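Local coordinates for protein glycosyltransferase Gtf1 (Streptococcus pneumoniae, PDB 4PQG) that belongs to the glycosyltransferases of the GT-B clan, carries an added extended beta-sheet domain and holds uridine-5'-diphosphate in a pocket, at residues F208-M213 with V236-Q241; T361-G366 with Y386-G391. All coordinates share one frame; numbering follows the deposited sequence.

Overall arrangement
From the N terminus the chain lays down three strands of a seven-stranded parallel sheet, ending with 70-72, runs through the ten-stranded antiparallel sheet, and then enters helix 205-215. Interaction 1 closes the short loop that follows, setting this helix beside helix 233-240 with strand 223-226 of the parallel sheet between them in sequence. The chain completes that sheet and moves on to a second parallel sheet of six strands. There interaction 2 closes another short loop, pairing strands 361-365 and 387-391 around helix 371-380. The two loops follow one another without nesting or crossing. The centres of interactions 1 and 2 lie about 43 Å apart, on opposite sides of the chain's centre.

Interaction 1: F208-M213 with V236-Q241; sequences FVRAFM and VFEEAQ
Glu-238 OE1 is gripped by both terminal nitrogens of Arg-210: NH2 reaches it at 2.7 Å and NH1 at 2.8 Å. The two nitrogens straddle the oxygen, each meeting it nearly along its C-O axis, and the carboxylate lies almost coplanar with the guanidinium. Arg-210 NH1 turns a second N-H to Glu-239 OE2, also at 2.8 Å. This bond lies in the guanidinium plane but uses the anti lone pair of OE2, and the Glu-239 carboxylate stands steeply across that plane, at 79°. The arginine chain bends at chi3 (-74°), which puts NE on course for the second helix. One cation thus bridges two consecutive carboxylates, whose mutual repulsion it probably relieves. The network lies on one side of a nearly parallel helix pair: the axes of segments 208-213 and 236-240 approach to 9.8 Å, at an angle of 25°. Helix 233-240 packs on the N-terminal parallel sheet of the GT-B fold through Phe-237 and Ala-240, both on Leu-245, while helix 205-215 has helix 73-76 as a neighbour. Beneath the charges the contact turns apolar. Met-213 CB packs on Glu-239 CB at 3.6 Å, the closest carbon contact between the two segments. The bend at chi3 of Met-213 turns its CE toward Val-236, with CE 4.3 Å from Val-236 CG1.

Interaction 2: T361-G366 with Y386-G391; sequences TFDIYG and YIQLKG. With UDP (uridine-5'-diphosphate), chain C.
Phe-362 and Ile-387 pair in parallel in the beta-alpha-beta unit of strand 361-365, helix 371-380 and strand 387-391, at the edge of the C-terminal sheet of this GT-B glycosyltransferase. Backbone bonds pass back and forth, from Phe-362 N to Tyr-386 O (2.8 Å) through to Lys-390 N, whose bond to Ile-364 O is almost straight at 176°. The buried apolar face carries Phe-362, Ile-364 and Ile-387, with Leu-389 at its margin. Ile-387 CG2 sits 3.9 Å from Phe-362 CD2 and also touches Ile-364 CD1, while Ile-364 CG1 lies over one face of the Phe-362 ring, toward its rim. Helix 343-353 covers Phe-362 and Ile-364, and helix 371-380 covers Ile-387 and Leu-389.

The other face has a polar, solvent-facing side at Lys-390 and Asp-363. Lys-390, itself exposed, runs alongside the buried Tyr-365 in the same direction. Its CB stands over the ring, 3.7 Å from the centroid, in a CH-pi contact, and bends at chi2 and chi3 (-63° and -85°) keep the chain close to Tyr-365 and Asp-363. Its NZ remains 4.9 Å from Asp-363 OD2, which bonds instead to Tyr-402 OH, as does Tyr-365 OH. A water donates to Asp-363 OD1.

Toward the nucleotide pocket lie Gly-366 and Gly-391, and Gly-366 N bonds to Gly-391 O from above the carbonyl plane. A second water donates to Ile-364 O and Gly-366 O and accepts from Gly-391 N. The uracil oxygen O4 of uridine-5'-diphosphate lies 3.5 Å from Tyr-365 CB.

Interaction 1: F208-M213 with V236-Q241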
ATOM      1  N   PHE A 208      -6.020 -20.751 -11.294  1.00 16.55           N
ATOM      2  CA  PHE A 208      -5.102 -20.930 -10.189  1.00 17.13           C
ATOM      3  C   PHE A 208      -5.649 -20.254  -8.928  1.00 17.05           C
ATOM      4  O   PHE A 208      -5.683 -20.859  -7.839  1.00 16.82           O
ATOM      5  CB  PHE A 208      -3.739 -20.338 -10.590  1.00 17.06           C
ATOM      6  CG  PHE A 208      -2.659 -20.492  -9.551  1.00 18.09           C
ATOM      7  CD1 PHE A 208      -2.269 -21.748  -9.102  1.00 19.07           C
ATOM      8  CD2 PHE A 208      -1.987 -19.374  -9.074  1.00 17.94           C
ATOM      9  CE1 PHE A 208      -1.243 -21.884  -8.180  1.00 19.48           C
ATOM     10  CE2 PHE A 208      -0.957 -19.506  -8.163  1.00 19.19           C
ATOM     11  CZ  PHE A 208      -0.581 -20.761  -7.714  1.00 19.18           C
ATOM     12  N   VAL A 209      -6.103 -19.010  -9.082  1.00 17.14           N
ATOM     13  CA  VAL A 209      -6.727 -18.276  -7.971  1.00 17.62           C
ATOM     14  C   VAL A 209      -8.019 -18.970  -7.516  1.00 17.64           C
ATOM     15  O   VAL A 209      -8.307 -18.996  -6.327  1.00 17.96           O
ATOM     16  CB  VAL A 209      -6.968 -16.789  -8.341  1.00 17.33           C
ATOM     17  CG1 VAL A 209      -7.806 -16.078  -7.287  1.00 16.85           C
ATOM     18  CG2 VAL A 209      -5.617 -16.089  -8.504  1.00 18.18           C
ATOM     19  N   ARG A 210      -8.775 -19.534  -8.453  1.00 18.07           N
ATOM     20  CA  ARG A 210      -9.961 -20.322  -8.078  1.00 19.84           C
ATOM     21  C   ARG A 210      -9.592 -21.474  -7.138  1.00 19.49           C
ATOM     22  O   ARG A 210     -10.222 -21.651  -6.093  1.00 19.58           O
ATOM     23  CB  ARG A 210     -10.707 -20.845  -9.308  1.00 20.07           C
ATOM     24  CG  ARG A 210     -12.124 -21.275  -8.977  1.00 21.81           C
ATOM     25  CD  ARG A 210     -12.815 -21.918 -10.162  1.00 23.84           C
ATOM     26  NE  ARG A 210     -13.183 -20.924 -11.166  1.00 26.57           N
ATOM     27  CZ  ARG A 210     -14.163 -20.022 -11.031  1.00 27.98           C
ATOM     28  NH1 ARG A 210     -14.892 -19.954  -9.915  1.00 27.91           N
ATOM     29  NH2 ARG A 210     -14.411 -19.169 -12.023  1.00 29.52           N
ATOM     30  N   ALA A 211      -8.563 -22.234  -7.517  1.00 19.26           N
ATOM     31  CA  ALA A 211      -8.061 -23.355  -6.722  1.00 19.57           C
ATOM     32  C   ALA A 211      -7.623 -22.887  -5.353  1.00 19.41           C
ATOM     33  O   ALA A 211      -7.873 -23.551  -4.339  1.00 19.04           O
ATOM     34  CB  ALA A 211      -6.898 -24.035  -7.442  1.00 19.55           C
ATOM     35  N   PHE A 212      -6.942 -21.743  -5.324  1.00 18.88           N
ATOM     36  CA  PHE A 212      -6.593 -21.107  -4.072  1.00 18.45           C
ATOM     37  C   PHE A 212      -7.842 -20.824  -3.214  1.00 19.15           C
ATOM     38  O   PHE A 212      -7.917 -21.232  -2.037  1.00 19.80           O
ATOM     39  CB  PHE A 212      -5.837 -19.802  -4.315  1.00 17.84           C
ATOM     40  CG  PHE A 212      -5.720 -18.963  -3.073  1.00 17.07           C
ATOM     41  CD1 PHE A 212      -4.788 -19.287  -2.091  1.00 16.81           C
ATOM     42  CD2 PHE A 212      -6.571 -17.891  -2.866  1.00 16.58           C
ATOM     43  CE1 PHE A 212      -4.699 -18.532  -0.925  1.00 17.81           C
ATOM     44  CE2 PHE A 212      -6.494 -17.131  -1.702  1.00 16.22           C
ATOM     45  CZ  PHE A 212      -5.552 -17.458  -0.729  1.00 17.37           C
ATOM     46  N   MET A 213      -8.818 -20.147  -3.806  1.00 18.82           N
ATOM     47  CA  MET A 213     -10.056 -19.822  -3.090  1.00 21.35           C
ATOM     48  C   MET A 213     -10.739 -21.070  -2.514  1.00 21.96           C
ATOM     49  O   MET A 213     -11.135 -21.070  -1.353  1.00 21.46           O
ATOM     50  CB  MET A 213     -11.015 -19.042  -3.978  1.00 21.00           C
ATOM     51  CG  MET A 213     -10.552 -17.629  -4.331  1.00 22.82           C
ATOM     52  SD  MET A 213     -10.389 -16.487  -2.944  1.00 24.50           S
ATOM     53  CE  MET A 213     -12.113 -16.202  -2.534  1.00 24.42           C
ATOM     54  N   VAL A 236     -12.995 -14.420  -7.356  1.00 21.47           N
ATOM     55  CA  VAL A 236     -13.237 -14.069  -5.953  1.00 21.89           C
ATOM     56  C   VAL A 236     -14.755 -13.966  -5.651  1.00 22.15           C
ATOM     57  O   VAL A 236     -15.243 -14.527  -4.660  1.00 21.62           O
ATOM     58  CB  VAL A 236     -12.480 -12.769  -5.563  1.00 21.92           C
ATOM     59  CG1 VAL A 236     -12.836 -12.312  -4.152  1.00 22.56           C
ATOM     60  CG2 VAL A 236     -10.988 -12.993  -5.658  1.00 23.54           C
ATOM     61  N   PHE A 237     -15.487 -13.269  -6.520  1.00 22.20           N
ATOM     62  CA  PHE A 237     -16.927 -13.086  -6.380  1.00 23.04           C
ATOM     63  C   PHE A 237     -17.634 -14.435  -6.323  1.00 24.88           C
ATOM     64  O   PHE A 237     -18.425 -14.688  -5.406  1.00 24.52           O
ATOM     65  CB  PHE A 237     -17.507 -12.210  -7.518  1.00 21.95           C
ATOM     66  CG  PHE A 237     -17.571 -10.729  -7.189  1.00 22.55           C
ATOM     67  CD1 PHE A 237     -18.727  -9.994  -7.455  1.00 21.86           C
ATOM     68  CD2 PHE A 237     -16.478 -10.070  -6.614  1.00 21.16           C
ATOM     69  CE1 PHE A 237     -18.806  -8.639  -7.148  1.00 22.35           C
ATOM     70  CE2 PHE A 237     -16.550  -8.706  -6.308  1.00 22.02           C
ATOM     71  CZ  PHE A 237     -17.718  -7.990  -6.575  1.00 21.52           C
ATOM     72  N   GLU A 238     -17.308 -15.311  -7.273  1.00 25.29           N
ATOM     73  CA  GLU A 238     -17.973 -16.599  -7.377  1.00 27.68           C
ATOM     74  C   GLU A 238     -17.702 -17.477  -6.161  1.00 28.11           C
ATOM     75  O   GLU A 238     -18.636 -18.035  -5.567  1.00 28.61           O
ATOM     76  CB  GLU A 238     -17.543 -17.309  -8.653  1.00 29.18           C
ATOM     77  CG  GLU A 238     -18.194 -16.738  -9.898  1.00 32.41           C
ATOM     78  CD  GLU A 238     -17.637 -17.339 -11.171  1.00 35.26           C
ATOM     79  OE1 GLU A 238     -16.668 -18.129 -11.101  1.00 36.66           O
ATOM     80  OE2 GLU A 238     -18.164 -17.017 -12.247  1.00 36.04           O
ATOM     81  N   GLU A 239     -16.432 -17.572  -5.776  1.00 25.33           N
ATOM     82  CA  GLU A 239     -16.030 -18.439  -4.683  1.00 24.23           C
ATOM     83  C   GLU A 239     -16.385 -17.897  -3.310  1.00 25.55           C
ATOM     84  O   GLU A 239     -16.430 -18.653  -2.338  1.00 25.52           O
ATOM     85  CB  GLU A 239     -14.531 -18.741  -4.752  1.00 24.30           C
ATOM     86  CG  GLU A 239     -14.106 -19.451  -6.030  1.00 23.47           C
ATOM     87  CD  GLU A 239     -14.838 -20.765  -6.223  1.00 24.48           C
ATOM     88  OE1 GLU A 239     -14.993 -21.506  -5.220  1.00 23.74           O
ATOM     89  OE2 GLU A 239     -15.250 -21.045  -7.367  1.00 22.38           O
ATOM     90  N   ALA A 240     -16.641 -16.595  -3.225  1.00 25.67           N
ATOM     91  CA  ALA A 240     -17.002 -15.970  -1.957  1.00 27.33           C
ATOM     92  C   ALA A 240     -18.495 -16.095  -1.638  1.00 28.01           C
ATOM     93  O   ALA A 240     -18.901 -15.797  -0.519  1.00 29.32           O
ATOM     94  CB  ALA A 240     -16.584 -14.506  -1.940  1.00 26.57           C
ATOM     95  N   GLN A 241     -19.299 -16.527  -2.609  1.00 29.40           N
ATOM     96  CA  GLN A 241     -20.752 -16.620  -2.418  1.00 32.32           C
ATOM     97  C   GLN A 241     -21.166 -17.574  -1.290  1.00 34.40           C
ATOM     98  O   GLN A 241     -22.200 -17.373  -0.662  1.00 37.36           O
ATOM     99  CB  GLN A 241     -21.463 -16.985  -3.728  1.00 32.80           C
ATOM    100  CG  GLN A 241     -21.331 -15.937  -4.820  1.00 32.70           C
ATOM    101  CD  GLN A 241     -21.686 -14.535  -4.338  1.00 34.12           C
ATOM    102  OE1 GLN A 241     -22.856 -14.231  -4.101  1.00 34.67           O
ATOM    103  NE2 GLN A 241     -20.675 -13.680  -4.182  1.00 31.11           N
TER

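Interaction 2: T361-G366 with Y386-G391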
ATOM      1  N   THR A 361      10.384  26.049   6.784  1.00 27.79           N
ATOM      2  CA  THR A 361      10.907  24.817   6.171  1.00 26.45           C
ATOM      3  C   THR A 361       9.765  23.884   5.765  1.00 24.91           C
ATOM      4  O   THR A 361       8.653  24.012   6.260  1.00 25.80           O
ATOM      5  CB  THR A 361      11.869  24.050   7.079  1.00 25.61           C
ATOM      6  OG1 THR A 361      11.252  23.876   8.361  1.00 25.86           O
ATOM      7  CG2 THR A 361      13.215  24.789   7.206  1.00 27.03           C
ATOM      8  N   PHE A 362      10.062  22.952   4.861  1.00 24.13           N
ATOM      9  CA  PHE A 362       9.058  22.066   4.265  1.00 23.59           C
ATOM     10  C   PHE A 362       9.715  20.726   4.004  1.00 22.62           C
ATOM     11  O   PHE A 362      10.545  20.620   3.117  1.00 22.40           O
ATOM     12  CB  PHE A 362       8.523  22.663   2.944  1.00 23.34           C
ATOM     13  CG  PHE A 362       7.455  21.829   2.257  1.00 23.35           C
ATOM     14  CD1 PHE A 362       6.569  21.028   2.987  1.00 23.53           C
ATOM     15  CD2 PHE A 362       7.304  21.886   0.873  1.00 23.16           C
ATOM     16  CE1 PHE A 362       5.577  20.284   2.344  1.00 22.90           C
ATOM     17  CE2 PHE A 362       6.314  21.150   0.235  1.00 22.72           C
ATOM     18  CZ  PHE A 362       5.450  20.347   0.973  1.00 22.35           C
ATOM     19  N   ASP A 363       9.358  19.725   4.811  1.00 23.43           N
ATOM     20  CA  ASP A 363       9.839  18.352   4.629  1.00 23.31           C
ATOM     21  C   ASP A 363       8.794  17.507   3.921  1.00 21.97           C
ATOM     22  O   ASP A 363       7.609  17.548   4.270  1.00 21.50           O
ATOM     23  CB  ASP A 363      10.236  17.732   5.978  1.00 23.71           C
ATOM     24  CG  ASP A 363      11.598  18.214   6.464  1.00 26.04           C
ATOM     25  OD1 ASP A 363      12.393  18.747   5.645  1.00 24.27           O
ATOM     26  OD2 ASP A 363      11.876  18.052   7.673  1.00 27.82           O
ATOM     27  N   ILE A 364       9.247  16.761   2.915  1.00 22.68           N
ATOM     28  CA  ILE A 364       8.374  15.964   2.052  1.00 22.14           C
ATOM     29  C   ILE A 364       8.687  14.475   2.229  1.00 22.36           C
ATOM     30  O   ILE A 364       9.757  14.011   1.840  1.00 24.25           O
ATOM     31  CB  ILE A 364       8.507  16.386   0.559  1.00 22.09           C
ATOM     32  CG1 ILE A 364       8.067  17.844   0.358  1.00 22.16           C
ATOM     33  CG2 ILE A 364       7.683  15.481  -0.346  1.00 20.75           C
ATOM     34  CD1 ILE A 364       8.483  18.447  -0.981  1.00 21.38           C
ATOM     35  N   TYR A 365       7.754  13.747   2.831  1.00 22.41           N
ATOM     36  CA  TYR A 365       7.901  12.306   3.083  1.00 23.41           C
ATOM     37  C   TYR A 365       7.167  11.491   2.023  1.00 23.11           C
ATOM     38  O   TYR A 365       6.105  11.884   1.563  1.00 23.91           O
ATOM     39  CB  TYR A 365       7.360  11.957   4.467  1.00 23.23           C
ATOM     40  CG  TYR A 365       8.220  12.503   5.580  1.00 24.69           C
ATOM     41  CD1 TYR A 365       9.198  11.717   6.181  1.00 25.15           C
ATOM     42  CD2 TYR A 365       8.073  13.818   6.012  1.00 26.01           C
ATOM     43  CE1 TYR A 365      10.000  12.215   7.188  1.00 25.70           C
ATOM     44  CE2 TYR A 365       8.870  14.329   7.025  1.00 26.77           C
ATOM     45  CZ  TYR A 365       9.836  13.528   7.601  1.00 26.63           C
ATOM     46  OH  TYR A 365      10.624  14.040   8.602  1.00 28.53           O
ATOM     47  N   GLY A 366       7.754  10.368   1.633  1.00 22.60           N
ATOM     48  CA  GLY A 366       7.151   9.479   0.639  1.00 22.32           C
ATOM     49  C   GLY A 366       8.099   9.164  -0.507  1.00 21.36           C
ATOM     50  O   GLY A 366       9.212   9.687  -0.560  1.00 21.28           O
ATOM     51  N   TYR A 386      15.972  24.614   2.750  1.00 32.61           N
ATOM     52  CA  TYR A 386      14.700  24.678   3.475  1.00 31.04           C
ATOM     53  C   TYR A 386      13.553  23.795   2.945  1.00 28.12           C
ATOM     54  O   TYR A 386      12.499  23.695   3.593  1.00 26.02           O
ATOM     55  CB  TYR A 386      14.256  26.134   3.654  1.00 30.58           C
ATOM     56  CG  TYR A 386      13.749  26.860   2.419  1.00 30.35           C
ATOM     57  CD1 TYR A 386      12.385  26.976   2.173  1.00 31.51           C
ATOM     58  CD2 TYR A 386      14.631  27.485   1.530  1.00 32.22           C
ATOM     59  CE1 TYR A 386      11.905  27.653   1.059  1.00 31.80           C
ATOM     60  CE2 TYR A 386      14.159  28.176   0.412  1.00 31.71           C
ATOM     61  CZ  TYR A 386      12.794  28.255   0.187  1.00 31.59           C
ATOM     62  OH  TYR A 386      12.299  28.934  -0.905  1.00 32.53           O
ATOM     63  N   ILE A 387      13.749  23.187   1.774  1.00 28.19           N
ATOM     64  CA  ILE A 387      12.814  22.184   1.233  1.00 27.48           C
ATOM     65  C   ILE A 387      13.582  20.895   0.917  1.00 28.87           C
ATOM     66  O   ILE A 387      14.544  20.912   0.125  1.00 27.48           O
ATOM     67  CB  ILE A 387      12.047  22.679  -0.023  1.00 26.10           C
ATOM     68  CG1 ILE A 387      11.343  24.010   0.262  1.00 26.32           C
ATOM     69  CG2 ILE A 387      10.999  21.649  -0.460  1.00 25.76           C
ATOM     70  CD1 ILE A 387      10.770  24.713  -0.954  1.00 26.02           C
ATOM     71  N   GLN A 388      13.164  19.791   1.547  1.00 27.98           N
ATOM     72  CA  GLN A 388      13.864  18.501   1.427  1.00 29.73           C
ATOM     73  C   GLN A 388      12.940  17.275   1.306  1.00 28.70           C
ATOM     74  O   GLN A 388      11.866  17.227   1.904  1.00 27.16           O
ATOM     75  CB  GLN A 388      14.839  18.299   2.592  1.00 31.64           C
ATOM     76  CG  GLN A 388      16.086  19.168   2.491  1.00 35.20           C
ATOM     77  CD  GLN A 388      16.824  19.322   3.807  1.00 37.40           C
ATOM     78  OE1 GLN A 388      16.598  18.569   4.761  1.00 35.47           O
ATOM     79  NE2 GLN A 388      17.718  20.320   3.867  1.00 38.87           N
ATOM     80  N   LEU A 389      13.396  16.305   0.516  1.00 28.86           N
ATOM     81  CA  LEU A 389      12.743  15.016   0.347  1.00 28.09           C
ATOM     82  C   LEU A 389      13.349  14.057   1.349  1.00 25.87           C
ATOM     83  O   LEU A 389      14.557  13.834   1.366  1.00 26.22           O
ATOM     84  CB  LEU A 389      12.963  14.482  -1.073  1.00 29.10           C
ATOM     85  CG  LEU A 389      12.073  14.920  -2.248  1.00 31.27           C
ATOM     86  CD1 LEU A 389      11.925  16.428  -2.338  1.00 33.52           C
ATOM     87  CD2 LEU A 389      12.626  14.370  -3.557  1.00 31.04           C
ATOM     88  N   LYS A 390      12.498  13.490   2.183  1.00 23.82           N
ATOM     89  CA  LYS A 390      12.962  12.656   3.282  1.00 24.10           C
ATOM     90  C   LYS A 390      12.879  11.166   2.979  1.00 23.99           C
ATOM     91  O   LYS A 390      13.397  10.365   3.740  1.00 24.94           O
ATOM     92  CB  LYS A 390      12.163  12.963   4.548  1.00 23.87           C
ATOM     93  CG  LYS A 390      12.177  14.435   4.948  1.00 26.24           C
ATOM     94  CD  LYS A 390      13.583  14.924   5.278  1.00 26.74           C
ATOM     95  CE  LYS A 390      13.913  14.617   6.728  1.00 28.61           C
ATOM     96  NZ  LYS A 390      15.380  14.744   6.978  1.00 32.30           N
ATOM     97  N   GLY A 391      12.227  10.794   1.879  1.00 23.02           N
ATOM     98  CA  GLY A 391      12.015   9.373   1.575  1.00 22.37           C
ATOM     99  C   GLY A 391      10.773   8.857   2.272  1.00 21.22           C
ATOM    100  O   GLY A 391      10.084   9.609   2.966  1.00 21.54           O
TER
HETATM  101  N1  UDP C 601       3.301   6.761   4.564  1.00 17.74           N
HETATM  102  C2  UDP C 601       4.434   6.330   5.286  1.00 17.57           C
HETATM  103  N3  UDP C 601       5.588   6.957   5.110  1.00 18.40           N
HETATM  104  C4  UDP C 601       5.731   7.986   4.262  1.00 18.43           C
HETATM  105  C5  UDP C 601       4.635   8.439   3.521  1.00 17.87           C
HETATM  106  C6  UDP C 601       3.405   7.795   3.702  1.00 17.48           C
HETATM  107  O2  UDP C 601       4.364   5.376   6.101  1.00 16.97           O
HETATM  108  O4  UDP C 601       6.856   8.524   4.157  1.00 18.20           O
HETATM  109  C1' UDP C 601       2.025   6.072   4.812  1.00 18.24           C
HETATM  110  C2' UDP C 601       1.132   6.985   5.648  1.00 18.78           C
HETATM  111  O2' UDP C 601       1.359   6.884   7.068  1.00 19.01           O
HETATM  112  C3' UDP C 601      -0.284   6.575   5.279  1.00 19.22           C
HETATM  113  C4' UDP C 601      -0.139   5.978   3.882  1.00 19.34           C
HETATM  114  O4' UDP C 601       1.269   5.855   3.620  1.00 18.83           O
HETATM  115  O3' UDP C 601      -0.769   5.568   6.175  1.00 19.93           O
HETATM  116  C5' UDP C 601      -0.744   6.863   2.794  1.00 18.70           C
HETATM  117  O5' UDP C 601      -2.156   6.801   2.900  1.00 18.89           O
HETATM  118  PA  UDP C 601      -3.092   7.981   2.347  1.00 18.46           P
HETATM  119  O1A UDP C 601      -4.530   7.607   2.587  1.00 17.49           O
HETATM  120  O2A UDP C 601      -2.569   9.264   2.947  1.00 18.26           O
HETATM  121  O3A UDP C 601      -2.720   8.192   0.791  1.00 17.31           O
HETATM  122  PB  UDP C 601      -2.844   7.202  -0.472  1.00 17.10           P
HETATM  123  O1B UDP C 601      -3.371   8.091  -1.575  1.00 16.37           O
HETATM  124  O2B UDP C 601      -1.433   6.680  -0.695  1.00 16.25           O
HETATM  125  O3B UDP C 601      -3.861   6.145  -0.087  1.00 16.83           O
HETATM  126  O   HOH W   1      13.443  21.262   5.195  1.00 30.43           O
HETATM  127  O   HOH W   2      10.453  12.095   0.052  1.00 22.39           O